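Long-range contacts in 3-oxo-tetronate kinase (Salmonella typhimurium, PDB 3DQQ), which probably catalyses the ATP-dependent phosphorylation of 3-oxo-tetronate to 3-oxo-tetronate 4-phosphate: residues Arg252-Ser257 with Gly352-Phe357; His274-Asp279 with Leu309-Ser314; Leu345-Ala350 with Thr369-Ile374. One frame throughout, in Å; residues are numbered along the deposited sequence.

Interaction 1 (Arg252-Ser257 with Gly352-Phe357); sequences RAVVLS and GGITRF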
loop_
_atom_site.group_PDB
_atom_site.type_symbol
_atom_site.label_atom_id
_atom_site.label_comp_id
_atom_site.label_asym_id
_atom_site.label_seq_id
_atom_site.Cartn_x
_atom_site.Cartn_y
_atom_site.Cartn_z
ATOM N N ARG A 252 -10.904 25.185 21.267
ATOM C CA ARG A 252 -10.810 23.755 21.326
ATOM C C ARG A 252 -10.275 23.189 19.989
ATOM O O ARG A 252 -10.420 23.808 18.925
ATOM C CB ARG A 252 -12.151 23.147 21.749
ATOM C CG ARG A 252 -12.182 21.579 21.622
ATOM C CD ARG A 252 -11.717 20.782 22.880
ATOM N NE ARG A 252 -12.716 19.753 23.218
ATOM C CZ ARG A 252 -14.008 19.995 23.549
ATOM N NH1 ARG A 252 -14.529 21.243 23.603
ATOM N NH2 ARG A 252 -14.805 18.970 23.826
ATOM N N ALA A 253 -9.605 22.039 20.107
ATOM C CA ALA A 253 -9.016 21.309 19.007
ATOM C C ALA A 253 -9.632 19.903 18.813
ATOM O O ALA A 253 -10.281 19.337 19.698
ATOM C CB ALA A 253 -7.532 21.190 19.226
ATOM N N VAL A 254 -9.398 19.352 17.632
ATOM C CA VAL A 254 -9.898 18.068 17.258
ATOM C C VAL A 254 -8.818 17.422 16.399
ATOM O O VAL A 254 -8.144 18.117 15.654
ATOM C CB VAL A 254 -11.207 18.210 16.490
ATOM C CG1 VAL A 254 -10.998 18.961 15.186
ATOM C CG2 VAL A 254 -11.814 16.844 16.277
ATOM N N VAL A 255 -8.597 16.117 16.561
ATOM C CA VAL A 255 -7.773 15.360 15.615
ATOM C C VAL A 255 -8.703 14.608 14.663
ATOM O O VAL A 255 -9.592 13.879 15.109
ATOM C CB VAL A 255 -6.855 14.343 16.323
ATOM C CG1 VAL A 255 -6.038 13.555 15.303
ATOM C CG2 VAL A 255 -5.963 15.059 17.310
ATOM N N LEU A 256 -8.510 14.808 13.367
ATOM C CA LEU A 256 -9.252 14.085 12.344
ATOM C C LEU A 256 -8.237 13.250 11.554
ATOM O O LEU A 256 -7.425 13.778 10.801
ATOM C CB LEU A 256 -9.990 15.048 11.404
ATOM C CG LEU A 256 -11.092 15.948 11.971
ATOM C CD1 LEU A 256 -11.701 16.816 10.856
ATOM C CD2 LEU A 256 -12.169 15.165 12.695
ATOM N N SER A 257 -8.283 11.938 11.727
ATOM C CA SER A 257 -7.334 11.053 11.067
ATOM C C SER A 257 -7.977 10.207 9.964
ATOM O O SER A 257 -8.865 9.404 10.249
ATOM C CB SER A 257 -6.706 10.145 12.111
ATOM O OG SER A 257 -5.571 9.544 11.574
ATOM N N GLY A 352 -19.685 24.613 15.433
ATOM C CA GLY A 352 -19.838 24.443 16.868
ATOM C C GLY A 352 -18.683 24.980 17.662
ATOM O O GLY A 352 -18.565 24.717 18.848
ATOM N N GLY A 353 -17.788 25.693 17.007
ATOM C CA GLY A 353 -16.706 26.366 17.695
ATOM C C GLY A 353 -15.361 25.693 17.787
ATOM O O GLY A 353 -14.463 26.262 18.383
ATOM N N ILE A 354 -15.178 24.501 17.222
ATOM C CA ILE A 354 -13.808 23.982 17.118
ATOM C C ILE A 354 -13.021 25.000 16.311
ATOM O O ILE A 354 -13.548 25.615 15.391
ATOM C CB ILE A 354 -13.685 22.591 16.468
ATOM C CG1 ILE A 354 -14.452 21.574 17.303
ATOM C CG2 ILE A 354 -12.215 22.174 16.368
ATOM C CD1 ILE A 354 -14.127 21.617 18.759
ATOM N N THR A 355 -11.774 25.191 16.713
ATOM C CA THR A 355 -10.944 26.262 16.212
ATOM C C THR A 355 -9.597 25.747 15.652
ATOM O O THR A 355 -9.042 26.364 14.773
ATOM C CB THR A 355 -10.745 27.319 17.342
ATOM O OG1 THR A 355 -10.449 28.572 16.760
ATOM C CG2 THR A 355 -9.600 26.974 18.228
ATOM N N ARG A 356 -9.112 24.614 16.158
ATOM C CA ARG A 356 -7.880 23.990 15.736
ATOM C C ARG A 356 -8.116 22.583 15.210
ATOM O O ARG A 356 -8.640 21.752 15.913
ATOM C CB ARG A 356 -6.954 23.892 16.928
ATOM C CG ARG A 356 -6.337 25.216 17.297
ATOM C CD ARG A 356 -5.283 25.061 18.384
ATOM N NE ARG A 356 -5.976 24.815 19.633
ATOM C CZ ARG A 356 -5.495 24.134 20.665
ATOM N NH1 ARG A 356 -4.274 23.610 20.667
ATOM N NH2 ARG A 356 -6.252 24.006 21.728
ATOM N N PHE A 357 -7.678 22.306 13.988
ATOM C CA PHE A 357 -7.911 21.028 13.354
ATOM C C PHE A 357 -6.586 20.352 13.035
ATOM O O PHE A 357 -5.820 20.830 12.201
ATOM C CB PHE A 357 -8.645 21.247 12.060
ATOM C CG PHE A 357 -10.060 21.657 12.223
ATOM C CD1 PHE A 357 -11.088 20.777 11.944
ATOM C CD2 PHE A 357 -10.388 22.930 12.648
ATOM C CE1 PHE A 357 -12.430 21.170 12.095
ATOM C CE2 PHE A 357 -11.725 23.318 12.798
ATOM C CZ PHE A 357 -12.736 22.437 12.516
#
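Val-254 lies at the apolar centre of this contact, where strands 253-257 and 356-360 of the nucleotide-binding C-terminal domain begin to pair as parallel neighbours. Its CG1 is turned between the backbone N and the carbonyl carbon (chi1 63°) and meets Ile-354 CG2 at 3.6 Å, the two side chains crossing almost at right angles. The same methyl makes an off-centre CH-pi contact, with Val-254 CG1 4.2 Å from the centroid of the Phe-357 ring. Ile-354 CG2 stands over a face of that ring near its rim, whereas Leu-256 CD1 comes to the ring edge, 4.2 Å from Phe-357 CD1. Helix 336-351 packs on this side of the pair through Leu-349, which touches Val-254, Leu-256 and Ile-354. Farther out, Ile-354 CD1 meets the aliphatic Arg-252 CG at 3.5 Å.

The Ala-253 and Arg-356 side chains occupy the other face. A bend at chi3 (-74°) lays the Arg-356 guanidinium over Ala-253 CB, which sits 3.8 Å from the plane and under its centre; Arg-356 NH2 hydrogen-bonds to Gly-251 O.

At the polar edge, Arg-252 O is gripped by two consecutive amides, both in the carbonyl plane: Thr-355 N at 2.9 Å and Arg-356 N at 3.2 Å. Regular parallel pairing follows, with Val-254 N donating to Arg-356 O at 3.0 Å, nearly along the C=O axis (168°).

Interaction 2 (His274-Asp279 with Leu309-Ser314); sequences HAPTRD and LAPMIS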
loop_
_atom_site.group_PDB
_atom_site.type_symbol
_atom_site.label_atom_id
_atom_site.label_comp_id
_atom_site.label_asym_id
_atom_site.label_seq_id
_atom_site.Cartn_x
_atom_site.Cartn_y
_atom_site.Cartn_z
ATOM N N HIS A 274 -4.444 8.596 25.316
ATOM C CA HIS A 274 -4.349 9.849 26.034
ATOM C C HIS A 274 -5.554 10.736 25.863
ATOM O O HIS A 274 -5.695 11.718 26.583
ATOM C CB HIS A 274 -3.119 10.616 25.578
ATOM C CG HIS A 274 -1.847 9.871 25.797
ATOM N ND1 HIS A 274 -1.150 9.922 26.982
ATOM C CD2 HIS A 274 -1.150 9.040 24.985
ATOM C CE1 HIS A 274 -0.077 9.155 26.894
ATOM N NE2 HIS A 274 -0.051 8.611 25.689
ATOM N N ALA A 275 -6.423 10.419 24.919
ATOM C CA ALA A 275 -7.535 11.306 24.636
ATOM C C ALA A 275 -8.734 10.499 24.193
ATOM O O ALA A 275 -8.579 9.410 23.661
ATOM C CB ALA A 275 -7.136 12.315 23.566
ATOM N N PRO A 276 -9.938 11.029 24.424
ATOM C CA PRO A 276 -11.132 10.331 24.006
ATOM C C PRO A 276 -11.123 10.199 22.504
ATOM O O PRO A 276 -10.822 11.163 21.806
ATOM C CB PRO A 276 -12.280 11.247 24.467
ATOM C CG PRO A 276 -11.680 12.557 24.701
ATOM C CD PRO A 276 -10.240 12.324 25.051
ATOM N N THR A 277 -11.413 9.005 22.007
ATOM C CA THR A 277 -11.429 8.807 20.591
ATOM C C THR A 277 -12.546 7.918 20.104
ATOM O O THR A 277 -13.167 7.228 20.844
ATOM C CB THR A 277 -10.059 8.315 20.049
ATOM O OG1 THR A 277 -10.085 6.911 19.861
ATOM C CG2 THR A 277 -8.919 8.728 20.953
ATOM N N ARG A 278 -12.779 7.949 18.813
ATOM C CA ARG A 278 -13.945 7.346 18.239
ATOM C C ARG A 278 -13.573 6.940 16.816
ATOM O O ARG A 278 -12.998 7.740 16.067
ATOM C CB ARG A 278 -15.057 8.378 18.277
ATOM C CG ARG A 278 -16.408 7.851 18.043
ATOM C CD ARG A 278 -17.166 7.517 19.309
ATOM N NE ARG A 278 -18.567 7.915 19.135
ATOM C CZ ARG A 278 -19.400 7.394 18.225
ATOM N NH1 ARG A 278 -19.010 6.435 17.366
ATOM N NH2 ARG A 278 -20.631 7.859 18.136
ATOM N N ASP A 279 -13.847 5.678 16.481
ATOM C CA ASP A 279 -13.504 5.110 15.189
ATOM C C ASP A 279 -14.649 5.212 14.236
ATOM O O ASP A 279 -15.739 4.831 14.568
ATOM C CB ASP A 279 -13.182 3.640 15.336
ATOM C CG ASP A 279 -11.814 3.408 15.925
ATOM O OD1 ASP A 279 -10.793 3.738 15.228
ATOM O OD2 ASP A 279 -11.760 2.895 17.067
ATOM N N LEU A 309 -6.694 17.024 26.342
ATOM C CA LEU A 309 -6.315 16.927 24.938
ATOM C C LEU A 309 -7.532 16.783 24.017
ATOM O O LEU A 309 -8.600 16.368 24.452
ATOM C CB LEU A 309 -5.390 15.742 24.754
ATOM C CG LEU A 309 -4.026 15.825 25.421
ATOM C CD1 LEU A 309 -3.420 14.443 25.423
ATOM C CD2 LEU A 309 -3.103 16.799 24.698
ATOM N N ALA A 310 -7.329 17.086 22.732
ATOM C CA ALA A 310 -8.384 17.063 21.708
ATOM C C ALA A 310 -8.893 15.640 21.415
ATOM O O ALA A 310 -8.101 14.711 21.217
ATOM C CB ALA A 310 -7.881 17.710 20.397
ATOM N N PRO A 311 -10.218 15.476 21.340
ATOM C CA PRO A 311 -10.817 14.243 20.882
ATOM C C PRO A 311 -10.371 13.881 19.486
ATOM O O PRO A 311 -10.106 14.758 18.684
ATOM C CB PRO A 311 -12.297 14.581 20.845
ATOM C CG PRO A 311 -12.460 15.680 21.798
ATOM C CD PRO A 311 -11.234 16.480 21.663
ATOM N N MET A 312 -10.289 12.589 19.206
ATOM C CA MET A 312 -9.882 12.092 17.891
ATOM C C MET A 312 -11.030 11.359 17.199
ATOM O O MET A 312 -11.778 10.601 17.812
ATOM C CB MET A 312 -8.708 11.154 18.024
ATOM C CG MET A 312 -8.247 10.595 16.708
ATOM S SD MET A 312 -6.750 9.629 16.907
ATOM C CE MET A 312 -5.628 10.807 16.309
ATOM N N ILE A 313 -11.190 11.619 15.917
ATOM C CA ILE A 313 -12.030 10.777 15.083
ATOM C C ILE A 313 -11.131 10.171 14.012
ATOM O O ILE A 313 -10.602 10.874 13.137
ATOM C CB ILE A 313 -13.176 11.563 14.512
ATOM C CG1 ILE A 313 -14.097 11.886 15.663
ATOM C CG2 ILE A 313 -13.921 10.791 13.396
ATOM C CD1 ILE A 313 -15.100 12.816 15.249
ATOM N N SER A 314 -10.947 8.864 14.127
ATOM C CA SER A 314 -10.008 8.142 13.330
ATOM C C SER A 314 -10.720 7.196 12.407
ATOM O O SER A 314 -11.651 6.535 12.815
ATOM C CB SER A 314 -9.094 7.336 14.235
ATOM O OG SER A 314 -8.351 6.397 13.474
#
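Leu-309, Met-312 and Arg-278 have the largest areas buried by this contact, and each serves a different part of it. Leu-309 closes the end where the chains are not yet strands: its CD1 lies 3.8 Å from His-274 CB, and its CB packs on Ala-275 CB at 4.0 Å. Met-312 works mainly through its backbone and CB. Its N donates to Pro-276 O at 3.0 Å, while its O receives a weak bond from Arg-278 N, bent to 130° at the hydrogen. Met-312 CB lies beside Thr-277 CB at 3.7 Å, the two side chains pointing the same way; the Met-312 side chain, extended through chi1 and chi2 and bent at chi3, leads off to Val-268 and Tyr-271 of helix 262-271. Arg-278 contributes its carbonyl, which takes Ser-314 N at 3.0 Å along a fairly straight line (164°), in the carbonyl plane. Its side chain lies on the face shared with Ile-313, bends at chi2 and chi3, and makes a cation-pi contact with Trp-301 of helix 288-304. The chain runs from strand 277-279 through that helix to strand 312-314, and the strands pair in parallel (18° between short axes): the strand-to-strand contact of a beta-alpha-beta unit.

Interaction 3 (Leu345-Ala350 with Thr369-Ile374); sequences LAARLA and TQSLGI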
loop_
_atom_site.group_PDB
_atom_site.type_symbol
_atom_site.label_atom_id
_atom_site.label_comp_id
_atom_site.label_asym_id
_atom_site.label_seq_id
_atom_site.Cartn_x
_atom_site.Cartn_y
_atom_site.Cartn_z
ATOM N N LEU A 345 -18.277 16.600 8.659
ATOM C CA LEU A 345 -17.947 16.617 10.069
ATOM C C LEU A 345 -17.178 17.910 10.371
ATOM O O LEU A 345 -17.463 18.611 11.367
ATOM C CB LEU A 345 -17.129 15.373 10.412
ATOM C CG LEU A 345 -16.607 15.227 11.825
ATOM C CD1 LEU A 345 -17.688 15.523 12.826
ATOM C CD2 LEU A 345 -16.048 13.829 12.021
ATOM N N ALA A 346 -16.246 18.250 9.474
ATOM C CA ALA A 346 -15.385 19.415 9.663
ATOM C C ALA A 346 -16.219 20.661 9.686
ATOM O O ALA A 346 -16.071 21.482 10.568
ATOM C CB ALA A 346 -14.322 19.503 8.564
ATOM N N ALA A 347 -17.123 20.803 8.724
ATOM C CA ALA A 347 -17.992 22.002 8.715
ATOM C C ALA A 347 -18.722 22.133 10.052
ATOM O O ALA A 347 -18.674 23.181 10.688
ATOM C CB ALA A 347 -18.979 21.985 7.550
ATOM N N ARG A 348 -19.339 21.058 10.514
ATOM C CA ARG A 348 -20.100 21.128 11.766
ATOM C C ARG A 348 -19.260 21.433 12.995
ATOM O O ARG A 348 -19.687 22.186 13.859
ATOM C CB ARG A 348 -20.903 19.844 11.979
ATOM C CG ARG A 348 -22.061 19.744 10.990
ATOM C CD ARG A 348 -22.678 18.396 11.040
ATOM N NE ARG A 348 -24.079 18.387 10.599
ATOM C CZ ARG A 348 -25.107 18.943 11.264
ATOM N NH1 ARG A 348 -24.934 19.587 12.431
ATOM N NH2 ARG A 348 -26.333 18.841 10.763
ATOM N N LEU A 349 -18.059 20.869 13.056
ATOM C CA LEU A 349 -17.136 21.153 14.149
ATOM C C LEU A 349 -16.792 22.647 14.165
ATOM O O LEU A 349 -16.835 23.302 15.223
ATOM C CB LEU A 349 -15.885 20.271 14.035
ATOM C CG LEU A 349 -16.123 18.797 14.378
ATOM C CD1 LEU A 349 -14.935 17.926 14.024
ATOM C CD2 LEU A 349 -16.449 18.683 15.865
ATOM N N ALA A 350 -16.508 23.189 12.986
ATOM C CA ALA A 350 -16.297 24.635 12.866
ATOM C C ALA A 350 -17.507 25.407 13.351
ATOM O O ALA A 350 -17.332 26.258 14.203
ATOM C CB ALA A 350 -15.919 25.071 11.434
ATOM N N THR A 369 -10.017 21.149 4.376
ATOM C CA THR A 369 -9.748 22.490 3.965
ATOM C C THR A 369 -10.824 22.975 3.044
ATOM O O THR A 369 -11.303 24.074 3.181
ATOM C CB THR A 369 -8.393 22.565 3.272
ATOM O OG1 THR A 369 -7.403 22.733 4.278
ATOM C CG2 THR A 369 -8.297 23.767 2.380
ATOM N N GLN A 370 -11.201 22.158 2.081
ATOM C CA GLN A 370 -12.213 22.592 1.154
ATOM C C GLN A 370 -13.541 22.730 1.866
ATOM O O GLN A 370 -14.290 23.618 1.560
ATOM C CB GLN A 370 -12.339 21.664 -0.039
ATOM C CG GLN A 370 -13.460 22.115 -1.036
ATOM C CD GLN A 370 -13.713 21.105 -2.263
ATOM O OE1 GLN A 370 -12.915 20.136 -2.531
ATOM N NE2 GLN A 370 -14.853 21.349 -3.004
ATOM N N SER A 371 -13.812 21.880 2.848
ATOM C CA SER A 371 -15.048 21.946 3.588
ATOM C C SER A 371 -15.184 23.209 4.406
ATOM O O SER A 371 -16.249 23.751 4.518
ATOM C CB SER A 371 -15.150 20.757 4.515
ATOM O OG SER A 371 -16.312 20.873 5.310
ATOM N N LEU A 372 -14.120 23.682 5.012
ATOM C CA LEU A 372 -14.195 24.924 5.753
ATOM C C LEU A 372 -14.069 26.133 4.797
ATOM O O LEU A 372 -14.132 27.295 5.205
ATOM C CB LEU A 372 -13.102 24.942 6.803
ATOM C CG LEU A 372 -13.132 23.764 7.770
ATOM C CD1 LEU A 372 -11.853 23.688 8.576
ATOM C CD2 LEU A 372 -14.344 23.865 8.672
ATOM N N GLY A 373 -13.880 25.860 3.505
ATOM C CA GLY A 373 -13.779 26.918 2.505
ATOM C C GLY A 373 -12.547 27.757 2.658
ATOM O O GLY A 373 -12.585 28.922 2.373
ATOM N N ILE A 374 -11.461 27.154 3.122
ATOM C CA ILE A 374 -10.193 27.834 3.262
ATOM C C ILE A 374 -9.435 27.779 1.972
ATOM O O ILE A 374 -9.316 26.751 1.373
ATOM C CB ILE A 374 -9.370 27.203 4.341
ATOM C CG1 ILE A 374 -10.037 27.484 5.691
ATOM C CG2 ILE A 374 -7.953 27.714 4.270
ATOM C CD1 ILE A 374 -9.588 26.578 6.752
#
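Leu-372 stands at the C-terminal end of helix 362-371, where a Schellman motif turns the chain away, and its side chain reaches across to helix 336-351 of the same nucleotide-binding domain. The motif is defined by two bonds back into the last turn, Gly-373 N to Gln-370 O at 3.0 Å and Ile-374 N to Thr-369 O at 3.1 Å, together with the positive phi of Gly-373 (67°). From CB, which itself has no close partner in residues 345-350, the chain continues to CG, anti to the carbonyl carbon (chi1 -57°). The branches then part. One heads for the Phe-357 ring, with Leu-372 CD1 4.2 Å from Phe-357 CZ, so it borders the strand beneath the helices. CD2 is the branch that makes the contact. Leu-372 CD2 meets Ala-350 CB at 3.4 Å. Leu-372 CD2 is also 3.5 Å from Ala-346 O and 4.1 Å from Ala-347 CA. Ala-346 and Ala-350 are one helical turn apart, so a single methyl bridges successive turns of helix 336-351. The carbonyl it touches is not left without a polar partner, since Ala-346 O accepts the helical bond from Ala-350 N.

Beside the leucine, Ser-371 supplies the polar part of the interface. Its OG is anti to the backbone N and is thereby directed at the neighbouring helix, where it hydrogen-bonds to Ser-343 O, one turn before Ala-347. The hydroxyl also lies against two alanine side chains: Ser-371 OG is 4.1 Å from Ala-346 CB and 3.7 Å from Ala-347 CB.

In the fold
Interactions 1 and 2 belong to one run of parallel strands, ordered 356-360, 253-257, 312-314 and 277-279, with their centres about 11 Å apart. Strand 253-257 joins them: Val-255 O and Ile-313 N, probably hydrogen-bonded, are 2.9 Å apart. Interaction 3 lies about 10 Å from interaction 1, centre to centre, and connects the helices preceding and following strand 356-360; Ile-354 N probably bonds to Leu-349 O as the first helix ends. Interactions 2 and 3 are farther apart, about 18 Å between centres, yet Ile-313 CD1 meets Leu-345 CD2. The ATP site inferred by similarity is nearest interaction 1, the Leu-256 side chain being about 5 Å from that of Thr-364.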